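Side-chain contacts in Pcza361.24 (Amycolatopsis orientalis, PDB 3G2M), which probably transfers a methyl group from S-adenosyl-L-methionine to a nitrogen of glycopeptide antibiotics during their biosynthesis: residues A[99-104]-A[132-137]; A[141-146]-A[166-171]. All blocks are in the same frame, centred on the assembly; numbering follows the deposited sequence.

Contact 1: residues A[99-104]-A[132-137]; sequences PFLDLG and RDRCTL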
ATOM      1  N   PRO A  99      -9.862   5.353 -28.691  1.00 40.25           N
ATOM      2  CA  PRO A  99      -8.840   4.573 -29.401  1.00 40.38           C
ATOM      3  C   PRO A  99      -9.211   3.101 -29.643  1.00 40.50           C
ATOM      4  O   PRO A  99      -8.945   2.586 -30.728  1.00 40.49           O
ATOM      5  CB  PRO A  99      -7.625   4.679 -28.480  1.00 40.52           C
ATOM      6  CG  PRO A  99      -7.791   5.989 -27.810  1.00 40.61           C
ATOM      7  CD  PRO A  99      -9.269   6.150 -27.600  1.00 40.10           C
ATOM      8  N   PHE A 100      -9.810   2.434 -28.652  1.00 40.34           N
ATOM      9  CA  PHE A 100     -10.244   1.040 -28.815  1.00 40.36           C
ATOM     10  C   PHE A 100     -11.328   0.886 -29.885  1.00 40.77           C
ATOM     11  O   PHE A 100     -11.280  -0.037 -30.696  1.00 40.79           O
ATOM     12  CB  PHE A 100     -10.753   0.445 -27.492  1.00 40.03           C
ATOM     13  CG  PHE A 100      -9.672   0.169 -26.475  1.00 39.60           C
ATOM     14  CD1 PHE A 100      -8.361  -0.101 -26.865  1.00 39.61           C
ATOM     15  CD2 PHE A 100      -9.984   0.149 -25.113  1.00 39.46           C
ATOM     16  CE1 PHE A 100      -7.370  -0.371 -25.914  1.00 39.67           C
ATOM     17  CE2 PHE A 100      -9.001  -0.118 -24.151  1.00 38.79           C
ATOM     18  CZ  PHE A 100      -7.694  -0.379 -24.547  1.00 38.71           C
ATOM     19  N   LEU A 101     -12.306   1.788 -29.873  1.00 41.21           N
ATOM     20  CA  LEU A 101     -13.375   1.787 -30.868  1.00 42.02           C
ATOM     21  C   LEU A 101     -12.830   2.071 -32.269  1.00 42.63           C
ATOM     22  O   LEU A 101     -13.365   1.572 -33.258  1.00 43.00           O
ATOM     23  CB  LEU A 101     -14.460   2.804 -30.500  1.00 41.82           C
ATOM     24  CG  LEU A 101     -15.241   2.561 -29.204  1.00 41.74           C
ATOM     25  CD1 LEU A 101     -15.942   3.832 -28.756  1.00 41.79           C
ATOM     26  CD2 LEU A 101     -16.226   1.414 -29.355  1.00 42.62           C
ATOM     27  N   ASP A 102     -11.762   2.866 -32.329  1.00 43.37           N
ATOM     28  CA  ASP A 102     -11.053   3.187 -33.574  1.00 44.16           C
ATOM     29  C   ASP A 102     -10.338   1.985 -34.188  1.00 44.50           C
ATOM     30  O   ASP A 102      -9.960   2.013 -35.361  1.00 44.58           O
ATOM     31  CB  ASP A 102     -10.038   4.307 -33.326  1.00 44.31           C
ATOM     32  CG  ASP A 102     -10.680   5.683 -33.282  1.00 45.59           C
ATOM     33  OD1 ASP A 102     -11.897   5.796 -33.558  1.00 47.04           O
ATOM     34  OD2 ASP A 102      -9.958   6.659 -32.977  1.00 47.21           O
ATOM     35  N   LEU A 103     -10.147   0.942 -33.389  1.00 44.79           N
ATOM     36  CA  LEU A 103      -9.544  -0.299 -33.858  1.00 45.21           C
ATOM     37  C   LEU A 103     -10.601  -1.313 -34.308  1.00 45.43           C
ATOM     38  O   LEU A 103     -10.266  -2.424 -34.730  1.00 45.84           O
ATOM     39  CB  LEU A 103      -8.643  -0.894 -32.772  1.00 45.18           C
ATOM     40  CG  LEU A 103      -7.490  -0.012 -32.277  1.00 45.24           C
ATOM     41  CD1 LEU A 103      -6.973  -0.512 -30.946  1.00 45.32           C
ATOM     42  CD2 LEU A 103      -6.355   0.080 -33.294  1.00 46.18           C
ATOM     43  N   GLY A 104     -11.870  -0.921 -34.219  1.00 45.45           N
ATOM     44  CA  GLY A 104     -12.981  -1.766 -34.658  1.00 45.67           C
ATOM     45  C   GLY A 104     -13.653  -2.572 -33.559  1.00 45.53           C
ATOM     46  O   GLY A 104     -14.664  -3.240 -33.803  1.00 45.82           O
ATOM     47  N   ARG A 132     -20.379   4.863 -32.195  1.00 50.97           N
ATOM     48  CA  ARG A 132     -21.376   4.871 -31.122  1.00 50.71           C
ATOM     49  C   ARG A 132     -22.082   3.521 -30.943  1.00 50.10           C
ATOM     50  O   ARG A 132     -22.275   3.068 -29.809  1.00 50.01           O
ATOM     51  CB  ARG A 132     -22.391   6.000 -31.354  1.00 50.63           C
ATOM     52  CG  ARG A 132     -23.592   5.999 -30.410  1.00 51.51           C
ATOM     53  CD  ARG A 132     -24.421   7.280 -30.514  1.00 51.58           C
ATOM     54  NE  ARG A 132     -24.887   7.544 -31.876  1.00 53.05           N
ATOM     55  CZ  ARG A 132     -24.366   8.459 -32.691  1.00 54.07           C
ATOM     56  NH1 ARG A 132     -23.350   9.215 -32.288  1.00 54.17           N
ATOM     57  NH2 ARG A 132     -24.862   8.621 -33.912  1.00 53.97           N
ATOM     58  N   ASP A 133     -22.438   2.879 -32.056  1.00 49.33           N
ATOM     59  CA  ASP A 133     -23.142   1.588 -32.033  1.00 48.65           C
ATOM     60  C   ASP A 133     -22.310   0.423 -31.469  1.00 47.75           C
ATOM     61  O   ASP A 133     -22.867  -0.602 -31.066  1.00 47.60           O
ATOM     62  CB  ASP A 133     -23.662   1.226 -33.432  1.00 48.97           C
ATOM     63  CG  ASP A 133     -24.741   2.184 -33.934  1.00 49.68           C
ATOM     64  OD1 ASP A 133     -25.361   2.902 -33.117  1.00 50.75           O
ATOM     65  OD2 ASP A 133     -24.966   2.221 -35.163  1.00 50.60           O
ATOM     66  N   ARG A 134     -20.989   0.586 -31.445  1.00 46.60           N
ATOM     67  CA  ARG A 134     -20.080  -0.456 -30.943  1.00 45.57           C
ATOM     68  C   ARG A 134     -19.680  -0.277 -29.469  1.00 44.69           C
ATOM     69  O   ARG A 134     -19.033  -1.153 -28.882  1.00 44.48           O
ATOM     70  CB  ARG A 134     -18.841  -0.561 -31.838  1.00 45.61           C
ATOM     71  CG  ARG A 134     -19.112  -1.265 -33.169  1.00 46.10           C
ATOM     72  CD  ARG A 134     -17.841  -1.493 -33.964  1.00 45.90           C
ATOM     73  NE  ARG A 134     -17.385  -0.278 -34.637  1.00 46.64           N
ATOM     74  CZ  ARG A 134     -16.371   0.483 -34.232  1.00 46.92           C
ATOM     75  NH1 ARG A 134     -15.683   0.171 -33.138  1.00 46.91           N
ATOM     76  NH2 ARG A 134     -16.040   1.562 -34.926  1.00 47.00           N
ATOM     77  N   CYS A 135     -20.081   0.849 -28.879  1.00 43.52           N
ATOM     78  CA  CYS A 135     -19.779   1.153 -27.484  1.00 42.71           C
ATOM     79  C   CYS A 135     -21.013   1.000 -26.606  1.00 41.87           C
ATOM     80  O   CYS A 135     -22.064   1.571 -26.901  1.00 41.45           O
ATOM     81  CB  CYS A 135     -19.215   2.571 -27.355  1.00 43.05           C
ATOM     82  SG  CYS A 135     -18.725   3.039 -25.671  1.00 43.61           S
ATOM     83  N   THR A 136     -20.877   0.225 -25.531  1.00 40.71           N
ATOM     84  CA  THR A 136     -21.946   0.027 -24.555  1.00 39.77           C
ATOM     85  C   THR A 136     -21.509   0.561 -23.194  1.00 39.13           C
ATOM     86  O   THR A 136     -20.557   0.052 -22.602  1.00 38.71           O
ATOM     87  CB  THR A 136     -22.323  -1.465 -24.407  1.00 39.77           C
ATOM     88  OG1 THR A 136     -22.707  -1.996 -25.678  1.00 40.39           O
ATOM     89  CG2 THR A 136     -23.483  -1.646 -23.421  1.00 39.97           C
ATOM     90  N   LEU A 137     -22.206   1.579 -22.700  1.00 38.26           N
ATOM     91  CA  LEU A 137     -21.880   2.164 -21.398  1.00 37.91           C
ATOM     92  C   LEU A 137     -22.666   1.532 -20.258  1.00 37.26           C
ATOM     93  O   LEU A 137     -23.873   1.326 -20.366  1.00 36.41           O
ATOM     94  CB  LEU A 137     -22.090   3.680 -21.404  1.00 38.09           C
ATOM     95  CG  LEU A 137     -21.081   4.513 -22.195  1.00 39.15           C
ATOM     96  CD1 LEU A 137     -21.514   5.964 -22.215  1.00 39.57           C
ATOM     97  CD2 LEU A 137     -19.691   4.387 -21.606  1.00 39.71           C
TER

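Contact 2: residues A[141-146]-A[166-171]; sequences DMSAFA and EADRRG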
ATOM      1  N   ASP A 141     -18.971  -0.675 -10.402  1.00 33.37           N
ATOM      2  CA  ASP A 141     -17.765  -0.566  -9.591  1.00 33.65           C
ATOM      3  C   ASP A 141     -16.761  -1.661  -9.967  1.00 33.95           C
ATOM      4  O   ASP A 141     -17.033  -2.845  -9.769  1.00 33.34           O
ATOM      5  CB  ASP A 141     -18.166  -0.716  -8.121  1.00 33.70           C
ATOM      6  CG  ASP A 141     -17.057  -0.368  -7.163  1.00 33.93           C
ATOM      7  OD1 ASP A 141     -15.858  -0.524  -7.501  1.00 34.23           O
ATOM      8  OD2 ASP A 141     -17.399   0.048  -6.045  1.00 32.39           O
HETATM    9  N   MSE A 142     -15.596  -1.257 -10.480  1.00 34.26           N
HETATM   10  CA  MSE A 142     -14.527  -2.191 -10.858  1.00 35.63           C
HETATM   11  C   MSE A 142     -14.119  -3.180  -9.747  1.00 33.88           C
HETATM   12  O   MSE A 142     -13.626  -4.259 -10.045  1.00 33.47           O
HETATM   13  CB  MSE A 142     -13.286  -1.434 -11.373  1.00 35.28           C
HETATM   14  CG  MSE A 142     -12.725  -0.414 -10.389  1.00 36.41           C
HETATM   15 SE   MSE A 142     -10.925   0.221 -10.825  1.00 42.82          SE
HETATM   16  CE  MSE A 142     -11.160   2.002 -10.017  1.00 37.30           C
ATOM     17  N   SER A 143     -14.318  -2.814  -8.480  1.00 32.92           N
ATOM     18  CA  SER A 143     -13.948  -3.698  -7.363  1.00 32.13           C
ATOM     19  C   SER A 143     -15.046  -4.716  -7.005  1.00 31.78           C
ATOM     20  O   SER A 143     -14.808  -5.667  -6.257  1.00 31.26           O
ATOM     21  CB  SER A 143     -13.550  -2.882  -6.128  1.00 32.20           C
ATOM     22  OG  SER A 143     -14.682  -2.301  -5.501  1.00 33.05           O
ATOM     23  N   ALA A 144     -16.245  -4.511  -7.542  1.00 31.15           N
ATOM     24  CA  ALA A 144     -17.369  -5.412  -7.282  1.00 31.06           C
ATOM     25  C   ALA A 144     -18.443  -5.154  -8.327  1.00 31.21           C
ATOM     26  O   ALA A 144     -19.347  -4.353  -8.109  1.00 31.52           O
ATOM     27  CB  ALA A 144     -17.921  -5.192  -5.881  1.00 31.22           C
ATOM     28  N   PHE A 145     -18.306  -5.789  -9.482  1.00 31.09           N
ATOM     29  CA  PHE A 145     -19.290  -5.642 -10.559  1.00 31.02           C
ATOM     30  C   PHE A 145     -19.828  -6.999 -10.989  1.00 30.98           C
ATOM     31  O   PHE A 145     -19.211  -8.038 -10.737  1.00 30.25           O
ATOM     32  CB  PHE A 145     -18.697  -4.879 -11.761  1.00 31.07           C
ATOM     33  CG  PHE A 145     -17.523  -5.572 -12.409  1.00 31.65           C
ATOM     34  CD1 PHE A 145     -17.709  -6.387 -13.525  1.00 32.03           C
ATOM     35  CD2 PHE A 145     -16.234  -5.416 -11.904  1.00 32.19           C
ATOM     36  CE1 PHE A 145     -16.639  -7.032 -14.121  1.00 31.39           C
ATOM     37  CE2 PHE A 145     -15.156  -6.056 -12.501  1.00 31.06           C
ATOM     38  CZ  PHE A 145     -15.359  -6.875 -13.603  1.00 32.08           C
ATOM     39  N   ALA A 146     -20.979  -6.975 -11.655  1.00 31.17           N
ATOM     40  CA  ALA A 146     -21.638  -8.183 -12.105  1.00 31.52           C
ATOM     41  C   ALA A 146     -22.505  -7.833 -13.303  1.00 31.97           C
ATOM     42  O   ALA A 146     -23.419  -7.018 -13.194  1.00 31.66           O
ATOM     43  CB  ALA A 146     -22.484  -8.765 -10.984  1.00 31.39           C
ATOM     44  N   GLU A 166      -5.957  -2.921  -0.980  1.00 28.11           N
ATOM     45  CA  GLU A 166      -5.677  -4.341  -1.127  1.00 29.84           C
ATOM     46  C   GLU A 166      -6.952  -5.179  -1.233  1.00 28.87           C
ATOM     47  O   GLU A 166      -7.042  -6.030  -2.111  1.00 28.13           O
ATOM     48  CB  GLU A 166      -4.774  -4.873  -0.003  1.00 29.76           C
ATOM     49  CG  GLU A 166      -4.162  -6.256  -0.335  1.00 32.64           C
ATOM     50  CD  GLU A 166      -3.499  -6.923   0.862  1.00 33.86           C
ATOM     51  OE1 GLU A 166      -3.617  -6.379   1.982  1.00 38.88           O
ATOM     52  OE2 GLU A 166      -2.868  -7.997   0.685  1.00 38.23           O
ATOM     53  N   ALA A 167      -7.918  -4.922  -0.348  1.00 28.34           N
ATOM     54  CA  ALA A 167      -9.172  -5.686  -0.292  1.00 28.74           C
ATOM     55  C   ALA A 167     -10.015  -5.482  -1.553  1.00 28.78           C
ATOM     56  O   ALA A 167     -10.602  -6.434  -2.087  1.00 28.93           O
ATOM     57  CB  ALA A 167      -9.973  -5.315   0.972  1.00 29.06           C
ATOM     58  N   ASP A 168     -10.050  -4.247  -2.043  1.00 28.61           N
ATOM     59  CA  ASP A 168     -10.792  -3.930  -3.264  1.00 29.19           C
ATOM     60  C   ASP A 168     -10.149  -4.508  -4.530  1.00 28.64           C
ATOM     61  O   ASP A 168     -10.852  -4.895  -5.472  1.00 28.67           O
ATOM     62  CB  ASP A 168     -11.008  -2.419  -3.392  1.00 29.51           C
ATOM     63  CG  ASP A 168     -12.105  -1.905  -2.457  1.00 31.76           C
ATOM     64  OD1 ASP A 168     -12.901  -2.719  -1.935  1.00 35.00           O
ATOM     65  OD2 ASP A 168     -12.183  -0.678  -2.258  1.00 34.98           O
ATOM     66  N   ARG A 169      -8.818  -4.560  -4.561  1.00 27.95           N
ATOM     67  CA  ARG A 169      -8.127  -5.268  -5.648  1.00 27.67           C
ATOM     68  C   ARG A 169      -8.512  -6.757  -5.669  1.00 28.10           C
ATOM     69  O   ARG A 169      -8.693  -7.333  -6.739  1.00 28.19           O
ATOM     70  CB  ARG A 169      -6.606  -5.085  -5.560  1.00 27.74           C
ATOM     71  CG  ARG A 169      -6.180  -3.616  -5.773  1.00 26.92           C
ATOM     72  CD  ARG A 169      -4.672  -3.442  -6.043  1.00 27.06           C
ATOM     73  NE  ARG A 169      -3.805  -3.964  -4.980  1.00 26.01           N
ATOM     74  CZ  ARG A 169      -3.434  -3.285  -3.894  1.00 27.78           C
ATOM     75  NH1 ARG A 169      -3.892  -2.053  -3.672  1.00 29.00           N
ATOM     76  NH2 ARG A 169      -2.624  -3.856  -3.006  1.00 24.44           N
ATOM     77  N   ARG A 170      -8.614  -7.369  -4.491  1.00 28.07           N
ATOM     78  CA  ARG A 170      -9.120  -8.747  -4.377  1.00 29.40           C
ATOM     79  C   ARG A 170     -10.505  -8.896  -5.024  1.00 28.74           C
ATOM     80  O   ARG A 170     -10.761  -9.858  -5.734  1.00 28.89           O
ATOM     81  CB  ARG A 170      -9.183  -9.191  -2.910  1.00 29.31           C
ATOM     82  CG  ARG A 170      -7.865  -9.714  -2.340  1.00 31.41           C
ATOM     83  CD  ARG A 170      -8.058 -10.340  -0.950  1.00 31.83           C
ATOM     84  NE  ARG A 170      -7.343  -9.611   0.097  1.00 38.88           N
ATOM     85  CZ  ARG A 170      -7.902  -9.033   1.156  1.00 41.12           C
ATOM     86  NH1 ARG A 170      -9.216  -9.093   1.366  1.00 42.98           N
ATOM     87  NH2 ARG A 170      -7.131  -8.401   2.028  1.00 42.92           N
ATOM     88  N   GLY A 171     -11.395  -7.942  -4.759  1.00 28.43           N
ATOM     89  CA  GLY A 171     -12.728  -7.920  -5.376  1.00 28.21           C
ATOM     90  C   GLY A 171     -12.663  -7.755  -6.882  1.00 27.94           C
ATOM     91  O   GLY A 171     -13.438  -8.377  -7.611  1.00 27.87           O
TER
HETATM   92  O   HOH W   1     -13.470   0.651  -4.228  1.00 45.93           O

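Contact 1: residues A[99-104]-A[132-137]
Arg134, just before strand 135-139, reaches across to Leu101 and Gly104 at the C-terminal end of helix 97-101, and its side chain can be followed atom by atom. Arg134 CB lies 4.1 Å from Leu101 CD2, the fringe of an apolar contact in which both methyls of Leu101 touch Cys135 CB, Leu101 CD1 at 3.8 Å. Farther out, Arg134 CD passes 3.6 Å from Gly104 O. A bend at chi3 (-78°) brings the guanidinium to the helix end, with Gly104 CA over one face and Leu101 O at its edge. Arg134 NH1 makes the main bond, 2.7 Å to Leu101 O, approaching in the carbonyl plane on a lone pair; the N-H...O angle of 148° leaves it somewhat bent. Arg134 NH2 adds a weak bond to Leu101 O at 3.2 Å. Leu101 O also accepts from Gly104 N, so one carbonyl serves both the turn and the arginine, while NH1 has a second acceptor in Trp105 O. The helix dipole would probably favour a positive guanidinium at this end. Gly104, with positive phi, closes a Schellman motif whose Leu101 carbonyl is also bound by the arginine, at the edge strand of the Rossmann-like methyltransferase sheet.

Contact 2: residues A[141-146]-A[166-171]
Ser143 buries the most surface here, meeting Gly171 with its backbone and Asp168 with its side chain. Ser143 O lies 3.2 Å from Gly171 CA in a CA-H...O contact, bent at the hydrogen (124°), and brings the two backbones together: the CA atoms of Ser143 and Gly171 are 4.8 Å apart. Gly171 has no side chain, and its backbone comes directly against the Ser143 carbonyl, with Ser143 O 3.1 Å from Gly171 C. One turn earlier in the helix, Ser143 CB rests 3.4 Å from Asp168 O and packs alongside Asp168 CB. The hydroxyl, set between backbone N and carbonyl carbon (chi1 74°), turns back, Ser143 OG donating to Asp141 OD1 at 2.9 Å. Ser143 N donates to the same oxygen from the same face of the carboxylate, completing an Asx turn that probably steadies Asp141, an S-adenosyl-L-methionine-binding residue. No direct hydrogen bond crosses the interface; a water donates to Asp168 OD2 at 2.7 Å and only weakly to Ser143 OG. The loop 141-146, between strands 135-139 and 151-156, thus lies against the first turns of helix 166-179, with Leu164 touching Ser143 and Phe145 packing on strand 86-89.

Overall arrangement
Both contacts belong to the methyltransferase domain and follow one another along the chain, their centres about 24 Å apart. Strand 135-139 connects them: contact 1 holds its beginning, and the loop of contact 2 follows its end. Contact 1 is partly buried, with an apolar patch beside a charged side chain that hydrogen-bonds to a main-chain carbonyl. Contact 2 lies at the surface, where close backbone packing and a water take the place of direct hydrogen bonds. Helix ends also enter differently, the C-terminal end in 99-104 and the N-terminal turns in 166-171. Contact 2 includes two cofactor-binding residues, whereas in contact 1 the side chain of Cys135 is about 10 Å from that of Glu111, another cofactor-binding residue.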